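Side-chain contacts in tylactone synthase starter module and modules 1 & 2 (Streptomyces fradiae, PDB 2Z5L), which contains the first ketoreductase of the tylosin polyketide synthase, which probably reduces a beta-keto group of the growing chain and sets the handedness of the resulting alcohol: residues T261-G266 with A329-Y334; N337-T342 with E371-L376; K381-F386 with E416-A421. All blocks are in the same frame, centred on the assembly; numbering follows the deposited sequence.

The three contacts come one after another along the chain, all in the ketoreductase domain, and step across its Rossmann sheet. Interactions 1 and 2 have centres about 8 Å apart and use the neighbouring parallel strands 261-265 and 338-341, which are joined by backbone hydrogen bonds. Interaction 3 has its centre about 10 Å from that of interaction 2 and about 16 Å from that of interaction 1. It is reached through the lead-in to strand 386-391, the next strand across the sheet. Each contact brings in a different helix, 324-333, 356-376 or 402-419. Together they pack successive helices against the central strands of a short-chain dehydrogenase/reductase core, the type of scaffold on which these enzymes bind nucleotide cofactors.

Interaction 1: residues T261-G266 with A329-Y334; sequences TVLITG and ALVTAY
With CG anti to the backbone N (chi1 175°), Leu263 extends from strand 261-265 toward helix 324-333, and a chi2 of 58° aims its two methyls at separate targets, Leu330 and Val331. Thr261, two residues earlier on the same face of the strand, turns its methyl CG2 away from its own N in the same manner, toward Tyr334. The contact is therefore carried mostly by methyl groups.

Leu263 CD1 meets CD2 of Leu330 at 4.2 Å, while Leu263 CD2 touches CG1 of Val331 at 4.1 Å. The leucine thus forks against two consecutive helix residues, and both side chains meet it at a slant rather than end on. Leu330 continues past this point onto Thr290 and Ala317 of the next two strands. Tyr334, the first residue beyond the helical conformation, offers its CB and not its ring: Thr261 CG2 lies 4.1 Å from Tyr334 CB, and at 4.1 Å from the carbonyl oxygen, Tyr334 O. The ring leads off toward Arg286 and Val315.

Helix 324-333 belongs to the crossover that returns the chain from strand 313-318 to strand 338-341, and strand 261-265 is one of those it passes over. On the other face of the sheet, Val262 and Ile264 pack on helix 270-281. No hydrogen bond links the two segments, so their hold on each other is apolar: dispersion and the burial of aliphatic carbon, without the directional demands of a polar bond.

Interaction 2: residues N337-T342 with E371-L376; sequences NAVFHT and ELLHQL
NE2 of His341 is held by two backbone carbonyls of helix 356-376, with a hydrogen bond to Lys366 O and a weak one to Ala365 O, while the rest of the residue packs on Leu373 of the same helix. A carbonyl oxygen can only accept, so NE2 is the donor in these bonds. The other ring nitrogen is also engaged: His341 ND1 is hydrogen-bonded to Thr265 OG1 on the neighbouring strand 261-265. With both nitrogens tied, the ring is fixed in rotation between a helix and a strand.

Leu373 reaches this ring with one methyl. Its CD1 approaches obliquely, 3.9 Å from His341 ND1 and 4.1 Å from His341 CG, and also lies 4.2 Å from His341 CB. The same methyl rests against the strand two residues earlier, where Val339 CG1 is 3.8 Å from Leu373 CD1. It therefore fits between two side chains on one face of strand 338-341. CG1 of Val339 stands anti to the backbone N (chi1 177°), the torsion that presents this branch to the leucine.

Leu373 has further apolar neighbours in Leu263, Phe386 and Leu327, so it sits where strands 261-265, 338-341 and 386-391 meet helices 324-333 and 356-376. On the opposite face of the sheet, Phe340 packs on Val262 and Ile264.

Between the two segments themselves the contact is apolar, with no hydrogen bond. The chemistry implies a division of labour: the leucine methyl fills the layer between helix and sheet, whereas the buried histidine has its polar atoms satisfied by Thr265 and the carbonyls of an earlier turn of the helix.

Interaction 3: residues K381-F386 with E416-A421; sequences KGLDAF and ERRRAA
The guanidinium of Arg418 lies nearly flat on the ring of Phe386, the two planes inclined by 21° and their centres 3.8 Å apart. Arg418 CZ stands over the ring face, only 12° off the normal through its centroid, so the stack is also a cation-pi interaction. NE is shifted toward the rim, and Arg418 NE comes to 3.3 Å from Phe386 CD2. The aliphatic end of the side chain joins in, with Arg418 CD 3.6 Å from Phe386 CE2. A bend in the arginine chain at chi3 (67°) lays the guanidinium across the ring, and the two side chains meet at about a right angle.

Leu383 touches the far end of the group, its CD2 3.9 Å from Arg418 NH2. The guanidinium nitrogens also donate hydrogen bonds, NE to Pro424 O and NH1 to His374 ND1, and these help set how the flat group is turned on the phenylalanine. Charge and ring thus probably attract each other while the arginine's donors remain satisfied in a buried setting.

Phe386 lies on strand 386-391, near its start, and Arg418 lies near the end of helix 402-419, which leads on to the parallel strand 426-430. The stack therefore pins the helix over the beginning of the preceding strand, within a beta-alpha-beta crossover of the Rossmann fold.

Interaction 1: residues T261-G266 with A329-Y334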
loop_
_atom_site.group_PDB
_atom_site.type_symbol
_atom_site.label_atom_id
_atom_site.label_comp_id
_atom_site.label_asym_id
_atom_site.label_seq_id
_atom_site.Cartn_x
_atom_site.Cartn_y
_atom_site.Cartn_z
ATOM N N THR A 261 -25.264 11.342 9.382
ATOM C CA THR A 261 -24.009 11.840 9.943
ATOM C C THR A 261 -22.805 11.331 9.146
ATOM O O THR A 261 -22.699 10.144 8.856
ATOM C CB THR A 261 -23.863 11.427 11.440
ATOM O OG1 THR A 261 -25.037 11.832 12.156
ATOM C CG2 THR A 261 -22.646 12.102 12.083
ATOM N N VAL A 262 -21.912 12.244 8.770
ATOM C CA VAL A 262 -20.722 11.868 8.023
ATOM C C VAL A 262 -19.487 12.200 8.858
ATOM O O VAL A 262 -19.292 13.336 9.298
ATOM C CB VAL A 262 -20.649 12.601 6.658
ATOM C CG1 VAL A 262 -19.415 12.163 5.896
ATOM C CG2 VAL A 262 -21.897 12.312 5.837
ATOM N N LEU A 263 -18.681 11.178 9.117
ATOM C CA LEU A 263 -17.456 11.330 9.893
ATOM C C LEU A 263 -16.294 11.481 8.921
ATOM O O LEU A 263 -16.115 10.638 8.034
ATOM C CB LEU A 263 -17.213 10.094 10.756
ATOM C CG LEU A 263 -15.902 10.050 11.535
ATOM C CD1 LEU A 263 -15.797 11.273 12.468
ATOM C CD2 LEU A 263 -15.850 8.759 12.371
ATOM N N ILE A 264 -15.509 12.537 9.098
ATOM C CA ILE A 264 -14.356 12.790 8.230
ATOM C C ILE A 264 -13.081 13.015 9.033
ATOM O O ILE A 264 -12.953 14.035 9.723
ATOM C CB ILE A 264 -14.571 14.048 7.353
ATOM C CG1 ILE A 264 -15.680 13.809 6.337
ATOM C CG2 ILE A 264 -13.260 14.423 6.655
ATOM C CD1 ILE A 264 -16.201 15.096 5.704
ATOM N N THR A 265 -12.128 12.086 8.946
ATOM C CA THR A 265 -10.883 12.306 9.678
ATOM C C THR A 265 -9.977 13.189 8.809
ATOM O O THR A 265 -10.181 13.290 7.592
ATOM C CB THR A 265 -10.176 10.988 10.083
ATOM O OG1 THR A 265 -9.606 10.349 8.938
ATOM C CG2 THR A 265 -11.183 10.023 10.741
ATOM N N GLY A 266 -9.017 13.863 9.435
ATOM C CA GLY A 266 -8.155 14.759 8.694
ATOM C C GLY A 266 -9.019 15.802 8.009
ATOM O O GLY A 266 -8.757 16.225 6.885
ATOM N N ALA A 329 -15.425 7.614 21.695
ATOM C CA ALA A 329 -16.315 8.634 22.227
ATOM C C ALA A 329 -17.073 9.389 21.147
ATOM O O ALA A 329 -18.227 9.772 21.329
ATOM C CB ALA A 329 -15.511 9.623 23.076
ATOM N N LEU A 330 -16.422 9.600 20.012
ATOM C CA LEU A 330 -17.015 10.346 18.908
ATOM C C LEU A 330 -18.064 9.566 18.136
ATOM O O LEU A 330 -19.118 10.100 17.800
ATOM C CB LEU A 330 -15.904 10.784 17.959
ATOM C CG LEU A 330 -16.099 12.142 17.307
ATOM C CD1 LEU A 330 -16.209 13.266 18.356
ATOM C CD2 LEU A 330 -14.902 12.415 16.389
ATOM N N VAL A 331 -17.781 8.305 17.836
ATOM C CA VAL A 331 -18.762 7.514 17.105
ATOM C C VAL A 331 -19.881 7.145 18.093
ATOM O O VAL A 331 -20.991 6.793 17.687
ATOM C CB VAL A 331 -18.132 6.231 16.497
ATOM C CG1 VAL A 331 -16.943 6.597 15.624
ATOM C CG2 VAL A 331 -17.698 5.282 17.591
ATOM N N THR A 332 -19.599 7.214 19.393
ATOM C CA THR A 332 -20.663 6.922 20.362
ATOM C C THR A 332 -21.657 8.085 20.285
ATOM O O THR A 332 -22.821 7.872 20.007
ATOM C CB THR A 332 -20.122 6.785 21.809
ATOM O OG1 THR A 332 -19.346 5.581 21.910
ATOM C CG2 THR A 332 -21.296 6.753 22.841
ATOM N N ALA A 333 -21.195 9.313 20.503
ATOM C CA ALA A 333 -22.080 10.480 20.452
ATOM C C ALA A 333 -22.742 10.732 19.094
ATOM O O ALA A 333 -23.890 11.191 19.025
ATOM C CB ALA A 333 -21.329 11.719 20.882
ATOM N N TYR A 334 -22.029 10.420 18.016
ATOM C CA TYR A 334 -22.541 10.661 16.676
ATOM C C TYR A 334 -22.379 9.463 15.769
ATOM O O TYR A 334 -21.464 9.429 14.942
ATOM C CB TYR A 334 -21.806 11.846 16.059
ATOM C CG TYR A 334 -21.816 13.059 16.944
ATOM C CD1 TYR A 334 -22.930 13.893 16.995
ATOM C CD2 TYR A 334 -20.720 13.368 17.749
ATOM C CE1 TYR A 334 -22.953 14.995 17.818
ATOM C CE2 TYR A 334 -20.736 14.474 18.580
ATOM C CZ TYR A 334 -21.850 15.279 18.606
ATOM O OH TYR A 334 -21.867 16.396 19.407
#

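Interaction 2: residues N337-T342 with E371-L376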
loop_
_atom_site.group_PDB
_atom_site.type_symbol
_atom_site.label_atom_id
_atom_site.label_comp_id
_atom_site.label_asym_id
_atom_site.label_seq_id
_atom_site.Cartn_x
_atom_site.Cartn_y
_atom_site.Cartn_z
ATOM N N ASN A 337 -23.152 7.309 9.380
ATOM C CA ASN A 337 -23.741 6.553 8.285
ATOM C C ASN A 337 -22.676 6.399 7.211
ATOM O O ASN A 337 -22.770 5.544 6.324
ATOM C CB ASN A 337 -24.944 7.296 7.709
ATOM C CG ASN A 337 -26.029 7.491 8.731
ATOM O OD1 ASN A 337 -26.406 8.616 9.043
ATOM N ND2 ASN A 337 -26.538 6.386 9.270
ATOM N N ALA A 338 -21.666 7.258 7.291
ATOM C CA ALA A 338 -20.548 7.235 6.357
ATOM C C ALA A 338 -19.285 7.762 7.046
ATOM O O ALA A 338 -19.337 8.744 7.796
ATOM C CB ALA A 338 -20.878 8.080 5.131
ATOM N N VAL A 339 -18.161 7.094 6.793
ATOM C CA VAL A 339 -16.864 7.479 7.356
ATOM C C VAL A 339 -15.877 7.739 6.224
ATOM O O VAL A 339 -15.790 6.954 5.284
ATOM C CB VAL A 339 -16.279 6.365 8.266
ATOM C CG1 VAL A 339 -14.903 6.768 8.781
ATOM C CG2 VAL A 339 -17.206 6.111 9.434
ATOM N N PHE A 340 -15.147 8.849 6.304
ATOM C CA PHE A 340 -14.141 9.192 5.290
ATOM C C PHE A 340 -12.809 9.419 6.017
ATOM O O PHE A 340 -12.662 10.363 6.794
ATOM C CB PHE A 340 -14.554 10.451 4.529
ATOM C CG PHE A 340 -15.734 10.246 3.607
ATOM C CD1 PHE A 340 -15.557 9.871 2.284
ATOM C CD2 PHE A 340 -17.027 10.439 4.064
ATOM C CE1 PHE A 340 -16.654 9.710 1.426
ATOM C CE2 PHE A 340 -18.127 10.279 3.217
ATOM C CZ PHE A 340 -17.940 9.913 1.901
ATOM N N HIS A 341 -11.841 8.549 5.763
ATOM C CA HIS A 341 -10.537 8.639 6.411
ATOM C C HIS A 341 -9.505 9.325 5.524
ATOM O O HIS A 341 -8.931 8.689 4.646
ATOM C CB HIS A 341 -10.050 7.232 6.766
ATOM C CG HIS A 341 -8.825 7.208 7.628
ATOM N ND1 HIS A 341 -8.723 7.933 8.795
ATOM C CD2 HIS A 341 -7.655 6.540 7.492
ATOM C CE1 HIS A 341 -7.538 7.715 9.342
ATOM N NE2 HIS A 341 -6.871 6.876 8.571
ATOM N N THR A 342 -9.271 10.618 5.745
ATOM C CA THR A 342 -8.282 11.325 4.935
ATOM C C THR A 342 -7.022 11.612 5.760
ATOM O O THR A 342 -6.036 12.109 5.224
ATOM C CB THR A 342 -8.835 12.657 4.325
ATOM O OG1 THR A 342 -8.626 13.728 5.237
ATOM C CG2 THR A 342 -10.347 12.593 4.069
ATOM N N GLU A 371 -7.823 1.241 11.109
ATOM C CA GLU A 371 -8.055 -0.009 11.815
ATOM C C GLU A 371 -8.963 0.223 13.034
ATOM O O GLU A 371 -9.792 -0.623 13.353
ATOM C CB GLU A 371 -6.710 -0.638 12.220
ATOM C CG GLU A 371 -6.799 -2.025 12.867
ATOM C CD GLU A 371 -7.370 -3.106 11.936
ATOM O OE1 GLU A 371 -6.840 -3.297 10.813
ATOM O OE2 GLU A 371 -8.346 -3.771 12.347
ATOM N N LEU A 372 -8.817 1.368 13.698
ATOM C CA LEU A 372 -9.655 1.691 14.847
ATOM C C LEU A 372 -11.087 2.002 14.407
ATOM O O LEU A 372 -12.047 1.643 15.091
ATOM C CB LEU A 372 -9.099 2.888 15.620
ATOM C CG LEU A 372 -7.956 2.570 16.572
ATOM C CD1 LEU A 372 -7.374 3.844 17.116
ATOM C CD2 LEU A 372 -8.471 1.674 17.712
ATOM N N LEU A 373 -11.229 2.687 13.274
ATOM C CA LEU A 373 -12.550 3.016 12.760
ATOM C C LEU A 373 -13.243 1.724 12.354
ATOM O O LEU A 373 -14.465 1.594 12.461
ATOM C CB LEU A 373 -12.454 3.943 11.549
ATOM C CG LEU A 373 -11.902 5.346 11.787
ATOM C CD1 LEU A 373 -11.615 5.988 10.431
ATOM C CD2 LEU A 373 -12.881 6.188 12.586
ATOM N N HIS A 374 -12.446 0.771 11.892
ATOM C CA HIS A 374 -12.946 -0.530 11.477
ATOM C C HIS A 374 -13.566 -1.274 12.670
ATOM O O HIS A 374 -14.621 -1.883 12.541
ATOM C CB HIS A 374 -11.792 -1.355 10.882
ATOM C CG HIS A 374 -12.104 -2.807 10.711
ATOM N ND1 HIS A 374 -12.993 -3.274 9.769
ATOM C CD2 HIS A 374 -11.617 -3.904 11.343
ATOM C CE1 HIS A 374 -13.037 -4.596 9.821
ATOM N NE2 HIS A 374 -12.210 -5.001 10.770
ATOM N N GLN A 375 -12.915 -1.190 13.826
ATOM C CA GLN A 375 -13.366 -1.873 15.035
ATOM C C GLN A 375 -14.443 -1.140 15.842
ATOM O O GLN A 375 -15.315 -1.775 16.439
ATOM C CB GLN A 375 -12.166 -2.151 15.935
ATOM C CG GLN A 375 -11.024 -2.844 15.209
ATOM C CD GLN A 375 -9.692 -2.739 15.941
ATOM O OE1 GLN A 375 -9.446 -1.778 16.680
ATOM N NE2 GLN A 375 -8.815 -3.718 15.721
ATOM N N LEU A 376 -14.372 0.185 15.871
ATOM C CA LEU A 376 -15.342 0.980 16.603
ATOM C C LEU A 376 -16.690 1.038 15.875
ATOM O O LEU A 376 -17.686 1.463 16.458
ATOM C CB LEU A 376 -14.792 2.388 16.847
ATOM C CG LEU A 376 -13.572 2.489 17.767
ATOM C CD1 LEU A 376 -13.033 3.933 17.762
ATOM C CD2 LEU A 376 -13.942 2.068 19.171
#

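Interaction 3: residues K381-F386 with E416-A421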
loop_
_atom_site.group_PDB
_atom_site.type_symbol
_atom_site.label_atom_id
_atom_site.label_comp_id
_atom_site.label_asym_id
_atom_site.label_seq_id
_atom_site.Cartn_x
_atom_site.Cartn_y
_atom_site.Cartn_z
ATOM N N LYS A 381 -24.910 -0.473 12.692
ATOM C CA LYS A 381 -25.606 -0.987 11.512
ATOM C C LYS A 381 -25.954 0.116 10.514
ATOM O O LYS A 381 -26.099 -0.144 9.320
ATOM C CB LYS A 381 -26.874 -1.733 11.941
ATOM C CG LYS A 381 -26.602 -2.970 12.802
ATOM C CD LYS A 381 -27.891 -3.586 13.364
ATOM C CE LYS A 381 -28.765 -4.214 12.279
ATOM N NZ LYS A 381 -30.028 -4.765 12.848
ATOM N N GLY A 382 -26.073 1.347 11.006
ATOM C CA GLY A 382 -26.399 2.462 10.134
ATOM C C GLY A 382 -25.294 2.824 9.155
ATOM O O GLY A 382 -25.538 3.507 8.154
ATOM N N LEU A 383 -24.077 2.365 9.440
ATOM C CA LEU A 383 -22.921 2.644 8.587
ATOM C C LEU A 383 -23.062 1.989 7.214
ATOM O O LEU A 383 -23.152 0.772 7.115
ATOM C CB LEU A 383 -21.642 2.137 9.264
ATOM C CG LEU A 383 -20.310 2.382 8.554
ATOM C CD1 LEU A 383 -20.016 3.871 8.517
ATOM C CD2 LEU A 383 -19.200 1.639 9.293
ATOM N N ASP A 384 -23.089 2.785 6.154
ATOM C CA ASP A 384 -23.207 2.213 4.822
ATOM C C ASP A 384 -22.097 2.724 3.916
ATOM O O ASP A 384 -22.147 2.552 2.700
ATOM C CB ASP A 384 -24.554 2.570 4.201
ATOM C CG ASP A 384 -24.631 4.020 3.802
ATOM O OD1 ASP A 384 -24.534 4.883 4.696
ATOM O OD2 ASP A 384 -24.773 4.298 2.593
ATOM N N ALA A 385 -21.096 3.369 4.506
ATOM C CA ALA A 385 -19.985 3.888 3.728
ATOM C C ALA A 385 -18.724 3.992 4.576
ATOM O O ALA A 385 -18.717 4.617 5.635
ATOM C CB ALA A 385 -20.349 5.233 3.146
ATOM N N PHE A 386 -17.663 3.357 4.091
ATOM C CA PHE A 386 -16.367 3.334 4.755
ATOM C C PHE A 386 -15.334 3.634 3.656
ATOM O O PHE A 386 -14.907 2.742 2.912
ATOM C CB PHE A 386 -16.144 1.938 5.342
ATOM C CG PHE A 386 -15.114 1.880 6.432
ATOM C CD1 PHE A 386 -15.425 2.262 7.729
ATOM C CD2 PHE A 386 -13.829 1.422 6.160
ATOM C CE1 PHE A 386 -14.466 2.183 8.746
ATOM C CE2 PHE A 386 -12.866 1.340 7.169
ATOM C CZ PHE A 386 -13.184 1.722 8.464
ATOM N N GLU A 416 -10.516 -4.784 1.314
ATOM C CA GLU A 416 -10.801 -6.128 0.806
ATOM C C GLU A 416 -11.337 -7.029 1.908
ATOM O O GLU A 416 -12.370 -7.673 1.740
ATOM C CB GLU A 416 -9.540 -6.771 0.200
ATOM C CG GLU A 416 -8.919 -5.977 -0.941
ATOM C CD GLU A 416 -7.954 -6.798 -1.791
ATOM O OE1 GLU A 416 -8.406 -7.714 -2.506
ATOM O OE2 GLU A 416 -6.739 -6.528 -1.750
ATOM N N ARG A 417 -10.638 -7.072 3.036
ATOM C CA ARG A 417 -11.094 -7.913 4.122
ATOM C C ARG A 417 -12.475 -7.517 4.626
ATOM O O ARG A 417 -13.274 -8.378 5.009
ATOM C CB ARG A 417 -10.095 -7.901 5.276
ATOM C CG ARG A 417 -8.760 -8.547 4.930
ATOM C CD ARG A 417 -7.982 -8.860 6.188
ATOM N NE ARG A 417 -7.804 -7.684 7.040
ATOM C CZ ARG A 417 -6.923 -6.712 6.801
ATOM N NH1 ARG A 417 -6.138 -6.773 5.735
ATOM N NH2 ARG A 417 -6.812 -5.688 7.636
ATOM N N ARG A 418 -12.761 -6.220 4.629
ATOM C CA ARG A 418 -14.062 -5.732 5.104
ATOM C C ARG A 418 -15.225 -6.174 4.228
ATOM O O ARG A 418 -16.197 -6.746 4.714
ATOM C CB ARG A 418 -14.077 -4.200 5.191
ATOM C CG ARG A 418 -13.542 -3.634 6.488
ATOM C CD ARG A 418 -13.667 -2.115 6.504
ATOM N NE ARG A 418 -15.058 -1.660 6.539
ATOM C CZ ARG A 418 -15.804 -1.604 7.640
ATOM N NH1 ARG A 418 -15.299 -1.973 8.808
ATOM N NH2 ARG A 418 -17.060 -1.173 7.574
ATOM N N ARG A 419 -15.117 -5.887 2.938
ATOM C CA ARG A 419 -16.162 -6.232 2.000
ATOM C C ARG A 419 -16.430 -7.730 2.002
ATOM O O ARG A 419 -17.562 -8.155 2.214
ATOM C CB ARG A 419 -15.777 -5.740 0.607
ATOM C CG ARG A 419 -15.803 -4.222 0.486
ATOM C CD ARG A 419 -17.231 -3.705 0.391
ATOM N NE ARG A 419 -17.780 -3.970 -0.939
ATOM C CZ ARG A 419 -17.564 -3.206 -2.003
ATOM N NH1 ARG A 419 -16.820 -2.110 -1.901
ATOM N NH2 ARG A 419 -18.057 -3.564 -3.179
ATOM N N ALA A 420 -15.388 -8.527 1.789
ATOM C CA ALA A 420 -15.539 -9.975 1.770
ATOM C C ALA A 420 -16.128 -10.492 3.077
ATOM O O ALA A 420 -16.498 -11.662 3.186
ATOM C CB ALA A 420 -14.192 -10.638 1.492
ATOM N N ALA A 421 -16.231 -9.610 4.063
ATOM C CA ALA A 421 -16.786 -9.967 5.366
ATOM C C ALA A 421 -18.198 -9.400 5.541
ATOM O O ALA A 421 -18.788 -9.489 6.620
ATOM C CB ALA A 421 -15.876 -9.449 6.475
#